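Pro-Pro endopeptidase (Paenibacillus alvei, PDB 6FPC) cuts peptide bonds between two prolines as a secreted zinc-dependent endopeptidase, cleaving a cell surface protein at PLP-PVP motifs and so perhaps regulating bacterial adhesion. Local coordinates at residues S15-Y18 against N19-E22; R70-E73 against G74-L77; S105-L108 against E109-E112. One frame throughout, in Å; residues are numbered along the deposited sequence.

Contact 1 (S15-Y18 against N19-E22). With CD (cadmium ion), chain G.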
loop_
_atom_site.group_PDB
_atom_site.type_symbol
_atom_site.label_atom_id
_atom_site.label_comp_id
_atom_site.label_asym_id
_atom_site.label_seq_id
_atom_site.Cartn_x
_atom_site.Cartn_y
_atom_site.Cartn_z
ATOM N N SER A 15 -17.478 12.682 1.469
ATOM C CA SER A 15 -18.540 13.556 1.985
ATOM C C SER A 15 -19.798 13.392 1.137
ATOM O O SER A 15 -20.908 13.652 1.614
ATOM C CB SER A 15 -18.082 15.013 2.008
ATOM O OG SER A 15 -17.766 15.476 0.705
ATOM N N GLY A 16 -19.603 12.957 -0.104
ATOM C CA GLY A 16 -20.675 12.641 -1.040
ATOM C C GLY A 16 -21.140 11.210 -0.848
ATOM O O GLY A 16 -20.944 10.631 0.223
ATOM N N GLU A 17 -21.768 10.625 -1.871
ATOM C CA GLU A 17 -22.272 9.254 -1.769
ATOM C C GLU A 17 -21.186 8.212 -2.058
ATOM O O GLU A 17 -20.323 8.440 -2.911
ATOM C CB GLU A 17 -23.500 9.062 -2.663
ATOM C CG GLU A 17 -24.441 7.960 -2.199
ATOM C CD GLU A 17 -24.958 8.104 -0.782
ATOM O OE1 GLU A 17 -24.450 7.380 0.105
ATOM O OE2 GLU A 17 -25.850 8.953 -0.551
ATOM N N TYR A 18 -21.196 7.091 -1.306
ATOM C CA TYR A 18 -20.195 6.024 -1.469
ATOM C C TYR A 18 -20.755 4.642 -1.150
ATOM O O TYR A 18 -21.724 4.528 -0.397
ATOM C CB TYR A 18 -18.909 6.310 -0.649
ATOM C CG TYR A 18 -19.116 6.312 0.854
ATOM C CD1 TYR A 18 -18.898 5.163 1.607
ATOM C CD2 TYR A 18 -19.502 7.469 1.524
ATOM C CE1 TYR A 18 -19.126 5.146 2.983
ATOM C CE2 TYR A 18 -19.707 7.471 2.904
ATOM C CZ TYR A 18 -19.518 6.306 3.629
ATOM O OH TYR A 18 -19.703 6.297 4.992
ATOM N N ASN A 19 -20.120 3.591 -1.705
ATOM C CA ASN A 19 -20.483 2.177 -1.482
ATOM C C ASN A 19 -20.195 1.852 -0.005
ATOM O O ASN A 19 -19.050 1.567 0.355
ATOM C CB ASN A 19 -19.659 1.258 -2.416
ATOM C CG ASN A 19 -20.077 -0.201 -2.386
ATOM O OD1 ASN A 19 -20.480 -0.752 -1.358
ATOM N ND2 ASN A 19 -19.950 -0.879 -3.517
ATOM N N HIS A 20 -21.247 1.879 0.830
ATOM C CA HIS A 20 -21.137 1.680 2.280
ATOM C C HIS A 20 -20.447 0.392 2.687
ATOM O O HIS A 20 -19.480 0.445 3.453
ATOM C CB HIS A 20 -22.505 1.798 2.994
ATOM C CG HIS A 20 -23.072 3.186 3.023
ATOM N ND1 HIS A 20 -24.337 3.434 3.508
ATOM C CD2 HIS A 20 -22.520 4.361 2.634
ATOM C CE1 HIS A 20 -24.532 4.735 3.371
ATOM N NE2 HIS A 20 -23.467 5.332 2.845
ATOM N N SER A 21 -20.919 -0.752 2.169
ATOM C CA SER A 21 -20.383 -2.043 2.585
ATOM C C SER A 21 -18.953 -2.275 2.122
ATOM O O SER A 21 -18.183 -2.867 2.874
ATOM C CB SER A 21 -21.307 -3.187 2.189
ATOM O OG SER A 21 -21.335 -3.358 0.788
ATOM N N GLU A 22 -18.583 -1.795 0.922
ATOM C CA GLU A 22 -17.208 -1.944 0.431
ATOM C C GLU A 22 -16.232 -1.070 1.215
ATOM O O GLU A 22 -15.134 -1.527 1.531
ATOM C CB GLU A 22 -17.103 -1.673 -1.067
ATOM C CG GLU A 22 -15.794 -2.165 -1.683
ATOM C CD GLU A 22 -15.376 -3.597 -1.379
ATOM O OE1 GLU A 22 -16.260 -4.479 -1.290
ATOM O OE2 GLU A 22 -14.156 -3.837 -1.228
HETATM CD CD CD G . -25.630 1.833 4.754
HETATM O O HOH W 1 -27.626 3.199 3.646
HETATM O O HOH W 2 -24.209 0.572 6.215
#
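His20 CD2 lies over one face of the Tyr18 ring, near its rim, 3.5 Å from Tyr18 CE1. The two side chains run at about a right angle, and their ring planes meet at 59°, an oblique aromatic pair with centroids 4.8 Å apart. The first torsion of Tyr18 (chi1 65°) directs its ring to the side on which the His20 imidazole lies. Leu13, Gln52 and Ile94 also touch the tyrosine side chain.

The imidazole is held at its other end by metal: ND1 binds a cadmium ion at 2.4 Å, and two waters share that ion. On the far nitrogen, Glu17 OE1 approaches His20 NE2 to 3.6 Å, its carboxylate plane turned 59° from the ring; a second cadmium ion sits close to the Glu17 side chain.

Just before His20, Asn19 turns its amide back to the helix. Its OD1 accepts from Glu22 N at 3.1 Å, with the donor well above the carbonyl plane, while Asn19 N is hydrogen-bonded to the Gln52 side chain. This is the classic asparagine N-cap, here opening helix 20-30 beside a surface cadmium site.

Contact 2 (R70-E73 against G74-L77)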
loop_
_atom_site.group_PDB
_atom_site.type_symbol
_atom_site.label_atom_id
_atom_site.label_comp_id
_atom_site.label_asym_id
_atom_site.label_seq_id
_atom_site.Cartn_x
_atom_site.Cartn_y
_atom_site.Cartn_z
ATOM N N ARG A 70 5.280 7.799 -14.271
ATOM C CA ARG A 70 6.623 7.481 -14.773
ATOM C C ARG A 70 6.759 6.033 -15.216
ATOM O O ARG A 70 6.356 5.122 -14.483
ATOM C CB ARG A 70 7.687 7.779 -13.724
ATOM C CG ARG A 70 9.024 7.927 -14.399
ATOM C CD ARG A 70 10.000 8.486 -13.420
ATOM N NE ARG A 70 11.251 8.853 -14.087
ATOM C CZ ARG A 70 12.215 9.511 -13.471
ATOM N NH1 ARG A 70 12.073 9.865 -12.202
ATOM N NH2 ARG A 70 13.333 9.819 -14.117
ATOM N N GLY A 71 7.323 5.859 -16.413
ATOM C CA GLY A 71 7.552 4.554 -17.036
ATOM C C GLY A 71 6.429 4.113 -17.958
ATOM O O GLY A 71 6.517 3.045 -18.569
ATOM N N TRP A 72 5.386 4.952 -18.116
ATOM C CA TRP A 72 4.204 4.550 -18.869
ATOM C C TRP A 72 3.906 5.393 -20.132
ATOM O O TRP A 72 2.792 5.336 -20.648
ATOM C CB TRP A 72 3.019 4.517 -17.888
ATOM C CG TRP A 72 3.134 3.328 -17.001
ATOM C CD1 TRP A 72 3.906 3.200 -15.877
ATOM C CD2 TRP A 72 2.594 2.030 -17.272
ATOM N NE1 TRP A 72 3.871 1.897 -15.428
ATOM C CE2 TRP A 72 3.059 1.161 -16.262
ATOM C CE3 TRP A 72 1.755 1.515 -18.281
ATOM C CZ2 TRP A 72 2.733 -0.203 -16.243
ATOM C CZ3 TRP A 72 1.396 0.172 -18.239
ATOM C CH2 TRP A 72 1.866 -0.664 -17.212
ATOM N N GLU A 73 4.915 6.060 -20.706
ATOM C CA GLU A 73 4.707 6.816 -21.945
ATOM C C GLU A 73 4.339 5.833 -23.071
ATOM O O GLU A 73 4.833 4.693 -23.085
ATOM C CB GLU A 73 5.968 7.578 -22.348
ATOM C CG GLU A 73 6.252 8.819 -21.508
ATOM C CD GLU A 73 5.358 10.019 -21.768
ATOM O OE1 GLU A 73 5.165 10.383 -22.952
ATOM O OE2 GLU A 73 4.860 10.606 -20.780
ATOM N N GLY A 74 3.436 6.269 -23.940
ATOM C CA GLY A 74 2.979 5.532 -25.117
ATOM C C GLY A 74 1.979 4.423 -24.859
ATOM O O GLY A 74 1.698 3.647 -25.770
ATOM N N THR A 75 1.406 4.346 -23.636
ATOM C CA THR A 75 0.442 3.297 -23.258
ATOM C C THR A 75 -0.996 3.828 -23.103
ATOM O O THR A 75 -1.922 3.051 -22.883
ATOM C CB THR A 75 0.859 2.657 -21.934
ATOM O OG1 THR A 75 0.705 3.623 -20.871
ATOM C CG2 THR A 75 2.300 2.044 -21.963
ATOM N N GLY A 76 -1.156 5.148 -23.143
ATOM C CA GLY A 76 -2.450 5.789 -22.949
ATOM C C GLY A 76 -2.852 5.890 -21.492
ATOM O O GLY A 76 -3.921 6.408 -21.179
ATOM N N LEU A 77 -1.981 5.459 -20.585
ATOM C CA LEU A 77 -2.289 5.535 -19.167
ATOM C C LEU A 77 -1.994 6.925 -18.593
ATOM O O LEU A 77 -0.972 7.529 -18.918
ATOM C CB LEU A 77 -1.461 4.493 -18.399
ATOM C CG LEU A 77 -1.925 4.208 -16.966
ATOM C CD1 LEU A 77 -2.912 3.026 -16.946
ATOM C CD2 LEU A 77 -0.726 3.909 -16.068
HETATM O O HOH W 3 0.695 7.058 -21.350
#
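The carbonyl oxygen of Trp72 gathers the polar contacts of this bend. Thr75 gives it two hydrogen bonds: a short one from the hydroxyl, OG1 to Trp72 O at 2.7 Å, and a weak one from the backbone, Thr75 N to Trp72 O at 3.4 Å. The hydroxyl comes in only 17° off the carbonyl plane, at a C=O...donor angle of 140°. Water 3 donates to the same oxygen, and its other bond goes to Leu77 O at 3.0 Å, so a single solvent molecule joins the start of the bend to its end. Beside these bonds, the threonine hydroxyl also lies in plane at the edge of the indole, OG1 3.5 Å from Trp72 CE3.

The weak backbone bond spans a type II beta turn from Trp72 to Thr75, with Gly74 at the third position, where positive phi suits glycine. The turn lies on the surface, in the long loop between strands 47-51 and 84-86, and the Trp72 side chain is about 11 Å from the zinc ion. An ST turn follows directly. While donating to Trp72 O, Thr75 OG1 also accepts from Leu77 N at 3.3 Å, and one hydroxyl thereby ties the two turns together. It can face both partners because chi1 of 68° sets OG1 between the backbone N and the carbonyl carbon of its own residue.

Nonpolar contact is made by the indole with two methyl groups. Thr75 CG2 comes near CE3, and Leu77 CD2 packs beside the bond between CG and CD2 of the indole, 4.0 Å from Trp72 CD2. Glu73 packs on Val68, and Leu77 also touches Pro69, just ahead of the bend in the chain.

Contact 3 (S105-L108 against E109-E112). With CD (cadmium ion), chain F.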
loop_
_atom_site.group_PDB
_atom_site.type_symbol
_atom_site.label_atom_id
_atom_site.label_comp_id
_atom_site.label_asym_id
_atom_site.label_seq_id
_atom_site.Cartn_x
_atom_site.Cartn_y
_atom_site.Cartn_z
ATOM N N SER A 105 -1.370 -5.862 -6.557
ATOM C CA SER A 105 -1.121 -6.129 -5.132
ATOM C C SER A 105 -2.152 -7.075 -4.590
ATOM O O SER A 105 -3.299 -7.095 -5.069
ATOM C CB SER A 105 -1.243 -4.857 -4.292
ATOM O OG SER A 105 -0.363 -3.857 -4.750
ATOM N N LEU A 106 -1.792 -7.748 -3.484
ATOM C CA LEU A 106 -2.688 -8.617 -2.730
ATOM C C LEU A 106 -3.844 -7.771 -2.158
ATOM O O LEU A 106 -4.995 -8.223 -2.133
ATOM C CB LEU A 106 -1.882 -9.262 -1.583
ATOM C CG LEU A 106 -2.665 -10.035 -0.516
ATOM C CD1 LEU A 106 -3.380 -11.245 -1.125
ATOM C CD2 LEU A 106 -1.723 -10.496 0.603
ATOM N N ASN A 107 -3.545 -6.531 -1.753
ATOM C CA ASN A 107 -4.541 -5.653 -1.167
ATOM C C ASN A 107 -4.099 -4.214 -1.316
ATOM O O ASN A 107 -3.123 -3.790 -0.693
ATOM C CB ASN A 107 -4.794 -5.983 0.299
ATOM C CG ASN A 107 -5.847 -5.069 0.893
ATOM O OD1 ASN A 107 -5.529 -4.066 1.524
ATOM N ND2 ASN A 107 -7.111 -5.362 0.661
ATOM N N LEU A 108 -4.846 -3.467 -2.112
ATOM C CA LEU A 108 -4.481 -2.098 -2.441
ATOM C C LEU A 108 -4.311 -1.181 -1.222
ATOM O O LEU A 108 -3.256 -0.547 -1.097
ATOM C CB LEU A 108 -5.453 -1.499 -3.461
ATOM C CG LEU A 108 -5.076 -0.135 -4.045
ATOM C CD1 LEU A 108 -3.718 -0.188 -4.782
ATOM C CD2 LEU A 108 -6.155 0.325 -5.001
ATOM N N GLU A 109 -5.305 -1.119 -0.331
ATOM C CA GLU A 109 -5.239 -0.207 0.824
ATOM C C GLU A 109 -4.107 -0.537 1.783
ATOM O O GLU A 109 -3.446 0.396 2.245
ATOM C CB GLU A 109 -6.588 -0.063 1.571
ATOM C CG GLU A 109 -7.169 -1.348 2.156
ATOM C CD GLU A 109 -8.034 -2.174 1.215
ATOM O OE1 GLU A 109 -7.946 -1.960 -0.017
ATOM O OE2 GLU A 109 -8.765 -3.069 1.707
ATOM N N ILE A 110 -3.819 -1.835 2.025
ATOM C CA ILE A 110 -2.697 -2.167 2.921
ATOM C C ILE A 110 -1.377 -1.782 2.260
ATOM O O ILE A 110 -0.548 -1.117 2.900
ATOM C CB ILE A 110 -2.714 -3.636 3.411
ATOM C CG1 ILE A 110 -3.885 -3.846 4.392
ATOM C CG2 ILE A 110 -1.377 -4.018 4.073
ATOM C CD1 ILE A 110 -4.266 -5.363 4.584
ATOM N N HIS A 111 -1.209 -2.172 0.971
ATOM C CA HIS A 111 -0.004 -1.891 0.174
ATOM C C HIS A 111 0.334 -0.385 0.187
ATOM O O HIS A 111 1.449 0.006 0.548
ATOM C CB HIS A 111 -0.182 -2.393 -1.279
ATOM C CG HIS A 111 0.997 -2.097 -2.159
ATOM N ND1 HIS A 111 1.983 -3.035 -2.379
ATOM C CD2 HIS A 111 1.314 -0.966 -2.829
ATOM C CE1 HIS A 111 2.849 -2.467 -3.203
ATOM N NE2 HIS A 111 2.487 -1.224 -3.506
ATOM N N GLU A 112 -0.638 0.456 -0.184
ATOM C CA GLU A 112 -0.421 1.907 -0.244
ATOM C C GLU A 112 -0.190 2.519 1.139
ATOM O O GLU A 112 0.664 3.391 1.261
ATOM C CB GLU A 112 -1.538 2.618 -1.029
ATOM C CG GLU A 112 -1.548 2.236 -2.519
ATOM C CD GLU A 112 -0.306 2.633 -3.312
ATOM O OE1 GLU A 112 -0.045 1.991 -4.353
ATOM O OE2 GLU A 112 0.410 3.577 -2.895
HETATM CD CD CD F . 3.705 0.353 -4.454
HETATM O O HOH W 4 2.709 1.844 -5.449
#
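Asn107 OD1 receives the N-H of Ile110 at 2.9 Å, the donor tilted 15° from the carbonyl plane, while the CG1 and CB of Ile110 crowd the same oxygen. The other half of the amide is used as well: Asn107 ND2 donates to Glu109 OE2 at 3.0 Å, in its own amide plane but from above the carboxylate, so the two flat groups stand 73° apart. Glu109 folds back to it through a first torsion of 60° and a further bend at chi2. Its buried carboxylate is further held by a salt bridge to Arg29 and a hydrogen bond with Ser97.

Asn107 is thus the N-cap of helix 108-121, which carries the HExxH motif of zinc metallopeptidases. Backbone hydrogen bonds from His111 N to Asn107 O and from Glu112 N to Leu108 O set its first turn.

From that turn His111 reaches the metal, NE2 2.2 Å from the cadmium ion; His115, Tyr148 and Glu155 complete the site, where zinc is also bound. Ser105 OG sits over one face of the imidazole, 3.4 Å from His111 CG. A hydrogen bond between ND1 and Glu159, together with the metal at NE2, holds the ring's rotation. Water 4, bound to the cadmium ion, donates to Glu112 OE1 at 3.0 Å; Glu112 is the predicted proton acceptor.

Overall arrangement
Contact 3 is buried, its centre about 4 Å from that of the chain, whereas contacts 1 and 2 are surface features, each about 21 Å out. Contacts 1 and 3 share a principle, an asparagine N-cap with a metal-binding histidine soon after, but the first opens helix 20-30 at a surface cadmium site and the second opens helix 108-121 at the catalytic metal. Their nearest atoms are about 6 Å apart, and Arg29 of helix 20-30 pairs with Glu109, so the two capped helices meet. Contact 2 has no helix and binds no metal: threonine, glycine and a water shape a loop about 12 Å from contact 3 at the nearest atoms.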